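Local coordinates for Lmo0488 protein (Listeria monocytogenes serovar 1/2a, PDB 5TED) that responds to shikimate as a LysR-type transcriptional activator of protocatechuate biosynthesis genes, the present chain being its effector-binding domain, at residues N86-K91 with A101-I106. Sequence-based numbering, arbitrary orientation.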
ATOM      1  N   ASN A  86      19.897   1.288  14.434  1.00 25.82           N
ATOM      2  CA  ASN A  86      20.962   0.828  15.320  1.00 33.85           C
ATOM      3  C   ASN A  86      21.507  -0.530  14.903  1.00 35.03           C
ATOM      4  O   ASN A  86      22.194  -1.191  15.688  1.00 34.95           O
ATOM      5  CB  ASN A  86      20.471   0.790  16.765  1.00 38.34           C
ATOM      6  CG  ASN A  86      20.152   2.171  17.296  1.00 44.10           C
ATOM      7  OD1 ASN A  86      20.871   3.133  17.013  1.00 39.80           O
ATOM      8  ND2 ASN A  86      19.056   2.285  18.044  1.00 49.75           N
ATOM      9  N   HIS A  87      21.215  -0.950  13.676  1.00 30.10           N
ATOM     10  CA  HIS A  87      21.710  -2.210  13.158  1.00 27.11           C
ATOM     11  C   HIS A  87      23.227  -2.139  12.964  1.00 27.59           C
ATOM     12  O   HIS A  87      23.781  -1.067  12.692  1.00 29.15           O
ATOM     13  CB  HIS A  87      21.016  -2.527  11.829  1.00 22.70           C
ATOM     14  CG  HIS A  87      21.241  -3.923  11.336  1.00 19.76           C
ATOM     15  ND1 HIS A  87      22.356  -4.288  10.611  1.00 24.01           N
ATOM     16  CD2 HIS A  87      20.473  -5.036  11.431  1.00 22.74           C
ATOM     17  CE1 HIS A  87      22.279  -5.570  10.303  1.00 25.69           C
ATOM     18  NE2 HIS A  87      21.143  -6.048  10.784  1.00 21.86           N
ATOM     19  N   PRO A  88      23.930  -3.262  13.119  1.00 24.95           N
ATOM     20  CA  PRO A  88      25.381  -3.238  12.872  1.00 25.39           C
ATOM     21  C   PRO A  88      25.752  -2.677  11.512  1.00 26.25           C
ATOM     22  O   PRO A  88      26.806  -2.051  11.390  1.00 24.92           O
ATOM     23  CB  PRO A  88      25.782  -4.710  13.001  1.00 26.60           C
ATOM     24  CG  PRO A  88      24.775  -5.278  13.951  1.00 28.35           C
ATOM     25  CD  PRO A  88      23.475  -4.562  13.633  1.00 24.92           C
ATOM     26  N   LEU A  89      24.927  -2.868  10.481  1.00 27.91           N
ATOM     27  CA  LEU A  89      25.300  -2.341   9.174  1.00 30.36           C
ATOM     28  C   LEU A  89      25.093  -0.836   9.072  1.00 25.76           C
ATOM     29  O   LEU A  89      25.609  -0.212   8.136  1.00 23.67           O
ATOM     30  CB  LEU A  89      24.513  -3.050   8.082  1.00 22.30           C
ATOM     31  CG  LEU A  89      24.830  -4.516   7.839  1.00 23.13           C
ATOM     32  CD1 LEU A  89      23.859  -5.068   6.834  1.00 22.05           C
ATOM     33  CD2 LEU A  89      26.244  -4.682   7.321  1.00 30.05           C
ATOM     34  N   ALA A  90      24.366  -0.239  10.018  1.00 29.52           N
ATOM     35  CA  ALA A  90      24.113   1.196   9.978  1.00 33.73           C
ATOM     36  C   ALA A  90      25.394   2.016  10.139  1.00 38.53           C
ATOM     37  O   ALA A  90      25.379   3.226   9.876  1.00 32.94           O
ATOM     38  CB  ALA A  90      23.098   1.577  11.057  1.00 32.50           C
ATOM     39  N   LYS A  91      26.496   1.399  10.588  1.00 33.51           N
ATOM     40  CA  LYS A  91      27.747   2.140  10.704  1.00 39.45           C
ATOM     41  C   LYS A  91      28.262   2.594   9.350  1.00 36.39           C
ATOM     42  O   LYS A  91      29.101   3.495   9.292  1.00 35.87           O
ATOM     43  CB  LYS A  91      28.843   1.300  11.370  1.00 44.34           C
ATOM     44  CG  LYS A  91      28.399   0.432  12.525  1.00 58.48           C
ATOM     45  CD  LYS A  91      29.598  -0.292  13.149  1.00 66.64           C
ATOM     46  CE  LYS A  91      29.174  -1.534  13.941  1.00 62.96           C
ATOM     47  NZ  LYS A  91      29.036  -2.745  13.075  1.00 55.55           N
ATOM     48  N   ALA A 101      25.193 -10.980   4.320  1.00 27.73           N
ATOM     49  CA  ALA A 101      25.010 -12.428   4.348  1.00 28.94           C
ATOM     50  C   ALA A 101      24.538 -12.927   5.707  1.00 24.90           C
ATOM     51  O   ALA A 101      23.733 -13.861   5.785  1.00 29.14           O
ATOM     52  CB  ALA A 101      26.309 -13.129   3.948  1.00 29.48           C
ATOM     53  N   ASP A 102      25.029 -12.327   6.792  1.00 31.21           N
ATOM     54  CA  ASP A 102      24.732 -12.845   8.123  1.00 29.88           C
ATOM     55  C   ASP A 102      23.331 -12.491   8.626  1.00 33.03           C
ATOM     56  O   ASP A 102      22.912 -13.038   9.649  1.00 29.45           O
ATOM     57  CB  ASP A 102      25.766 -12.341   9.130  1.00 27.86           C
ATOM     58  CG  ASP A 102      27.158 -12.922   8.893  1.00 32.97           C
ATOM     59  OD1 ASP A 102      27.272 -14.004   8.276  1.00 31.03           O
ATOM     60  OD2 ASP A 102      28.132 -12.297   9.348  1.00 36.26           O
ATOM     61  N   TYR A 103      22.598 -11.609   7.950  1.00 27.13           N
ATOM     62  CA  TYR A 103      21.426 -10.972   8.541  1.00 27.74           C
ATOM     63  C   TYR A 103      20.119 -11.454   7.927  1.00 24.03           C
ATOM     64  O   TYR A 103      20.057 -11.826   6.753  1.00 25.88           O
ATOM     65  CB  TYR A 103      21.548  -9.458   8.425  1.00 24.86           C
ATOM     66  CG  TYR A 103      22.772  -8.984   9.145  1.00 29.27           C
ATOM     67  CD1 TYR A 103      22.851  -9.077  10.528  1.00 24.62           C
ATOM     68  CD2 TYR A 103      23.872  -8.489   8.452  1.00 23.30           C
ATOM     69  CE1 TYR A 103      23.979  -8.665  11.203  1.00 31.38           C
ATOM     70  CE2 TYR A 103      24.996  -8.071   9.120  1.00 29.58           C
ATOM     71  CZ  TYR A 103      25.050  -8.171  10.491  1.00 31.99           C
ATOM     72  OH  TYR A 103      26.176  -7.760  11.157  1.00 33.59           O
ATOM     73  N   SER A 104      19.071 -11.453   8.754  1.00 26.32           N
ATOM     74  CA  SER A 104      17.756 -11.945   8.346  1.00 26.85           C
ATOM     75  C   SER A 104      16.967 -10.889   7.566  1.00 23.34           C
ATOM     76  O   SER A 104      16.817  -9.745   8.016  1.00 18.85           O
ATOM     77  CB  SER A 104      16.951 -12.393   9.568  1.00 22.66           C
ATOM     78  OG  SER A 104      15.670 -12.840   9.166  1.00 26.20           O
ATOM     79  N   TYR A 105      16.414 -11.294   6.419  1.00 19.42           N
ATOM     80  CA  TYR A 105      15.710 -10.385   5.529  1.00 22.52           C
ATOM     81  C   TYR A 105      14.209 -10.396   5.760  1.00 18.88           C
ATOM     82  O   TYR A 105      13.606 -11.425   6.085  1.00 18.63           O
ATOM     83  CB  TYR A 105      15.962 -10.748   4.066  1.00 24.00           C
ATOM     84  CG  TYR A 105      17.155 -10.058   3.477  1.00 19.47           C
ATOM     85  CD1 TYR A 105      18.433 -10.588   3.647  1.00 20.40           C
ATOM     86  CD2 TYR A 105      17.011  -8.887   2.742  1.00 16.21           C
ATOM     87  CE1 TYR A 105      19.543  -9.962   3.115  1.00 21.16           C
ATOM     88  CE2 TYR A 105      18.107  -8.258   2.193  1.00 19.70           C
ATOM     89  CZ  TYR A 105      19.368  -8.809   2.374  1.00 17.77           C
ATOM     90  OH  TYR A 105      20.450  -8.177   1.852  1.00 20.65           O
ATOM     91  N   ILE A 106      13.624  -9.221   5.563  1.00 18.49           N
ATOM     92  CA  ILE A 106      12.218  -9.059   5.224  1.00 16.48           C
ATOM     93  C   ILE A 106      12.218  -9.002   3.702  1.00 22.55           C
ATOM     94  O   ILE A 106      12.643  -8.008   3.106  1.00 20.73           O
ATOM     95  CB  ILE A 106      11.629  -7.790   5.841  1.00 16.16           C
ATOM     96  CG1 ILE A 106      11.674  -7.876   7.371  1.00 24.11           C
ATOM     97  CG2 ILE A 106      10.207  -7.551   5.320  1.00 15.89           C
ATOM     98  CD1 ILE A 106      11.926  -6.552   8.020  1.00 24.77           C
TER
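With chi1 of His87 at -168°, its CG lies anti to the backbone N, and the imidazole reaches across to Tyr103. Tyr103 CG is anti to its own carbonyl carbon (chi1 -60°), which turns the phenol ring toward the imidazole. The result is a T-shaped stack: the CE1-NE2 edge of His87 points at one face of the Tyr103 ring. The ring centroids are 4.5 Å apart and the planes stand at 71°. His87 CE1 sits over the middle of the phenol ring, while His87 NE2 is 3.5 Å from Tyr103 CD1. His87 ND1 accepts a nearly straight hydrogen bond from Leu89 N (2.9 Å), close to the imidazole plane, which probably holds the ring's rotation. Leu89 CG makes an apolar contact with Tyr103 CE2 at 3.8 Å. Pro88 CB lies 3.6 Å from Tyr103 OH, at the hydroxyl end of the ring. Asp102 CB covers the opposite face of the phenol. His87 and Tyr103 both also touch Ile151. The backbone bond from Ala90 N to His87 O belongs to the 3-10 turn at 88-91. The contact joins the loop after strand 69-84 to the segment that runs into strand 104-108. This is peripheral packing in the LysR substrate-binding domain, of periplasmic-binding-protein type.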